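Local coordinates for acyl-CoA dehydrogenase (Mycobacterium thermoresistibile, PDB 3NF4) that catalyses the alpha,beta-dehydrogenation of acyl-CoA thioesters, with bound FAD as the hydride acceptor, at the interface of chains A and B. Coordinates in Å, arbitrary orientation; residue numbers count along the deposited sequence, not the author numbering. Chains: chain A/B, acyl-CoA dehydrogenase.

Contact 1: the interface of chains A and B. Residues chain A 270, 274, 282, 284, 290; chain B 382, 385-386.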
loop_
_atom_site.group_PDB
_atom_site.type_symbol
_atom_site.label_atom_id
_atom_site.label_comp_id
_atom_site.label_asym_id
_atom_site.label_seq_id
_atom_site.Cartn_x
_atom_site.Cartn_y
_atom_site.Cartn_z
ATOM N N VAL A 270 2.920 17.430 -14.038
ATOM C CA VAL A 270 3.781 17.282 -15.220
ATOM C C VAL A 270 4.304 18.641 -15.713
ATOM O O VAL A 270 5.501 18.803 -15.874
ATOM C CB VAL A 270 3.080 16.508 -16.367
ATOM C CG1 VAL A 270 3.904 16.555 -17.653
ATOM C CG2 VAL A 270 2.810 15.046 -15.933
ATOM N N ASN A 274 8.373 19.988 -15.263
ATOM C CA ASN A 274 9.188 20.363 -16.426
ATOM C C ASN A 274 9.764 21.784 -16.345
ATOM O O ASN A 274 10.825 22.033 -16.905
ATOM C CB ASN A 274 8.490 20.074 -17.770
ATOM C CG ASN A 274 8.630 18.608 -18.191
ATOM O OD1 ASN A 274 9.722 18.140 -18.467
ATOM N ND2 ASN A 274 7.525 17.886 -18.214
ATOM N N LYS A 282 16.176 20.928 -14.128
ATOM C CA LYS A 282 14.764 20.551 -14.084
ATOM C C LYS A 282 14.361 19.998 -12.715
ATOM O O LYS A 282 15.115 19.239 -12.107
ATOM C CB LYS A 282 14.421 19.528 -15.170
ATOM C CG LYS A 282 14.318 20.091 -16.584
ATOM C CD LYS A 282 13.079 19.524 -17.296
ATOM C CE LYS A 282 13.151 19.623 -18.816
ATOM N NZ LYS A 282 13.581 18.337 -19.424
ATOM N N ILE A 284 12.125 17.856 -12.047
ATOM C CA ILE A 284 12.026 16.405 -12.160
ATOM C C ILE A 284 13.291 15.717 -11.575
ATOM O O ILE A 284 13.183 14.944 -10.616
ATOM C CB ILE A 284 11.626 15.952 -13.621
ATOM C CG1 ILE A 284 11.115 14.505 -13.647
ATOM C CG2 ILE A 284 12.759 16.167 -14.618
ATOM C CD1 ILE A 284 10.223 14.169 -14.865
ATOM N N GLY A 290 10.619 11.388 -10.824
ATOM C CA GLY A 290 10.261 10.645 -12.037
ATOM C C GLY A 290 9.396 9.421 -11.752
ATOM O O GLY A 290 8.369 9.212 -12.411
ATOM N N ALA B 382 8.337 7.749 -17.223
ATOM C CA ALA B 382 8.856 9.069 -16.887
ATOM C C ALA B 382 9.411 9.797 -18.119
ATOM O O ALA B 382 8.982 10.912 -18.422
ATOM C CB ALA B 382 9.919 8.968 -15.800
ATOM N N LEU B 385 6.937 11.506 -20.189
ATOM C CA LEU B 385 6.274 12.713 -19.656
ATOM C C LEU B 385 7.243 13.904 -19.649
ATOM O O LEU B 385 6.849 15.046 -19.397
ATOM C CB LEU B 385 5.701 12.468 -18.242
ATOM C CG LEU B 385 4.729 11.289 -18.106
ATOM C CD1 LEU B 385 4.638 10.822 -16.656
ATOM C CD2 LEU B 385 3.347 11.564 -18.714
ATOM N N THR B 386 8.513 13.604 -19.925
ATOM C CA THR B 386 9.565 14.602 -20.087
ATOM C C THR B 386 9.790 14.847 -21.582
ATOM O O THR B 386 9.752 15.991 -22.036
ATOM C CB THR B 386 10.891 14.133 -19.408
ATOM O OG1 THR B 386 10.709 14.104 -17.989
ATOM C CG2 THR B 386 12.073 15.064 -19.737
#

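Contact 2: the interface of chains A and B. Residues chain A 291, 294-295; chain B 375, 378-379.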
loop_
_atom_site.group_PDB
_atom_site.type_symbol
_atom_site.label_atom_id
_atom_site.label_comp_id
_atom_site.label_asym_id
_atom_site.label_seq_id
_atom_site.Cartn_x
_atom_site.Cartn_y
_atom_site.Cartn_z
ATOM N N PHE A 291 9.811 8.635 -10.756
ATOM C CA PHE A 291 9.098 7.452 -10.291
ATOM C C PHE A 291 7.735 7.798 -9.624
ATOM O O PHE A 291 6.757 7.087 -9.790
ATOM C CB PHE A 291 10.001 6.619 -9.366
ATOM C CG PHE A 291 10.956 5.696 -10.110
ATOM C CD1 PHE A 291 11.509 6.067 -11.336
ATOM C CD2 PHE A 291 11.279 4.440 -9.591
ATOM C CE1 PHE A 291 12.386 5.219 -12.024
ATOM C CE2 PHE A 291 12.123 3.585 -10.263
ATOM C CZ PHE A 291 12.685 3.972 -11.489
ATOM N N ALA A 294 5.531 8.695 -12.643
ATOM C CA ALA A 294 5.244 7.439 -13.367
ATOM C C ALA A 294 4.108 6.664 -12.708
ATOM O O ALA A 294 3.205 6.197 -13.411
ATOM C CB ALA A 294 6.526 6.537 -13.511
ATOM N N ASP A 295 4.143 6.539 -11.379
ATOM C CA ASP A 295 3.057 5.851 -10.635
ATOM C C ASP A 295 1.727 6.602 -10.683
ATOM O O ASP A 295 0.691 5.962 -10.764
ATOM C CB ASP A 295 3.439 5.526 -9.173
ATOM C CG ASP A 295 4.462 4.349 -9.055
ATOM O OD1 ASP A 295 4.407 3.342 -9.812
ATOM O OD2 ASP A 295 5.340 4.436 -8.179
ATOM N N GLN B 375 11.164 -1.362 -12.532
ATOM C CA GLN B 375 11.893 -0.084 -12.347
ATOM C C GLN B 375 12.205 0.557 -13.683
ATOM O O GLN B 375 12.058 1.771 -13.870
ATOM C CB GLN B 375 13.193 -0.281 -11.556
ATOM C CG GLN B 375 12.951 -0.573 -10.056
ATOM C CD GLN B 375 12.353 -1.977 -9.837
ATOM O OE1 GLN B 375 12.842 -2.962 -10.414
ATOM N NE2 GLN B 375 11.281 -2.062 -9.011
ATOM N N ARG B 378 8.998 2.024 -15.015
ATOM C CA ARG B 378 8.775 3.361 -14.441
ATOM C C ARG B 378 9.627 4.481 -15.113
ATOM O O ARG B 378 9.139 5.592 -15.399
ATOM C CB ARG B 378 8.963 3.352 -12.907
ATOM C CG ARG B 378 7.899 2.532 -12.127
ATOM C CD ARG B 378 8.133 2.504 -10.577
ATOM N NE ARG B 378 6.987 1.884 -9.902
ATOM C CZ ARG B 378 6.877 0.580 -9.621
ATOM N NH1 ARG B 378 7.858 -0.261 -9.934
ATOM N NH2 ARG B 378 5.763 0.102 -9.051
ATOM N N LEU B 379 10.897 4.167 -15.367
ATOM C CA LEU B 379 11.813 5.027 -16.111
ATOM C C LEU B 379 11.285 5.402 -17.507
ATOM O O LEU B 379 11.283 6.561 -17.886
ATOM C CB LEU B 379 13.127 4.275 -16.282
ATOM C CG LEU B 379 14.392 5.096 -16.433
ATOM C CD1 LEU B 379 14.823 5.524 -15.008
ATOM C CD2 LEU B 379 15.499 4.275 -17.178
#

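Contact 1: the interface of chains A and B
The C-terminal tail of chain B, with B:Leu385 and B:Thr386, lies against the end of helix 247-274 of chain A (A:Val270, A:Asn274) and the connection from it to helix 289-315 (A:Lys282, A:Ile284), incompletely modelled just before A:Lys282, while the end of B helix 374-383 meets the start of A helix 289-315. A polar link is made by the side-chain amide of A:Asn274: its ND2 donates to the main-chain O of B:Leu385 at 3.1 Å. The bond is fairly straight, 156° at the hydrogen, and the acceptor lies almost in the plane of the amide. A weak second bond, from the same ND2 to the carbonyl O of A:Val270 at 3.2 Å, would help hold the rotation of that amide. Beside it, CG1 of A:Val270, anti to its backbone N (chi1 171°), packs against the B:Leu385 O at 3.7 Å, giving this carbonyl an apolar neighbour as well as its donor.

B:Thr386, the last modelled residue, packs obliquely against the end of A:Ile284, where its OG1 and the isoleucine CD1 are modelled doubtfully close. Its methyl CG2 meets the side-chain amine NZ of A:Lys282 tip to tip at 3.6 Å, the lysine chain bending at chi2 and chi4 on its way there. At the other end, the CB methyl of B:Ala382 rests on the carbonyl O of A:Gly290, 3.7 Å away. All this belongs to the C-terminal, all-helical domain: the tail of one subunit packs at the junction between two long helices of its partner.

Contact 2: the interface of chains A and B
Over one face of the A:Phe291 ring lies CB of B:Arg378, 3.8 Å from the ring centroid, the centre of a contact between two helices of the acyl-CoA dehydrogenase C-terminal domain. A:Phe291, A:Ala294 and A:Asp295 lie on one side of helix 289-315; B:Gln375, B:Arg378 and B:Leu379 belong to helix 374-383, which starts within the Glu-Gly-Thr-Asn-Gln segment that, in this family, often carries the catalytic glutamate.

The tight part is the phenyl ring. Besides the CH-pi contact on its face, CD1 of B:Leu379 meets the ring at its edge, in plane, 3.9 Å from CE1. The carbonyl O of B:Gln375 lies beyond the CZ tip but raised from the ring plane, on the same side as the arginine CB, 3.3 Å from CZ. With CG anti to the carbonyl carbon (chi1 -83°), A:Phe291 reaches across to the backbone of the opposing helix, and the B:Arg378 side chain crosses it at about a right angle. One turn on, the small CB of A:Ala294 fits against the carbonyl O of B:Arg378 at 3.4 Å, letting the helices come close.

From CB the arginine runs extended past the ring, its CD 3.8 Å from CD2 of A:Phe291, to a salt bridge with A:Asp295. NE, rather than a terminal NH1 or NH2, is the donor: it meets OD1 at 3.0 Å on the syn side, 19° out of the carboxylate plane. OD2 takes a weak second share of the same N-H at 3.5 Å. The carboxylate and guanidinium planes stand 74° apart, an arrangement unlike the flat, two-pronged pairing of arginine with a carboxylate. Here the contact is looser: beyond NE the guanidinium merely brings NH2 near OD1, without a bond between them.

Contact 1 and contact 2 lie about 11 Å apart, measured between the centres of their C-alpha atoms, and form one continuous strip. Both use A helix 289-315, where A:Gly290 of contact 1 directly precedes A:Phe291 of contact 2, and both use B helix 374-383, which leads from contact 2 through B:Ala382 into the tail of contact 1. Through these shared helices, helix packing and tail docking may be coupled. Two-fold symmetry repeats the strip with the chains exchanged, so this pair of chains would be held at two such strips. The deposited assembly holds four copies, and the tetramers common in this family suggest that the pairing is physiological.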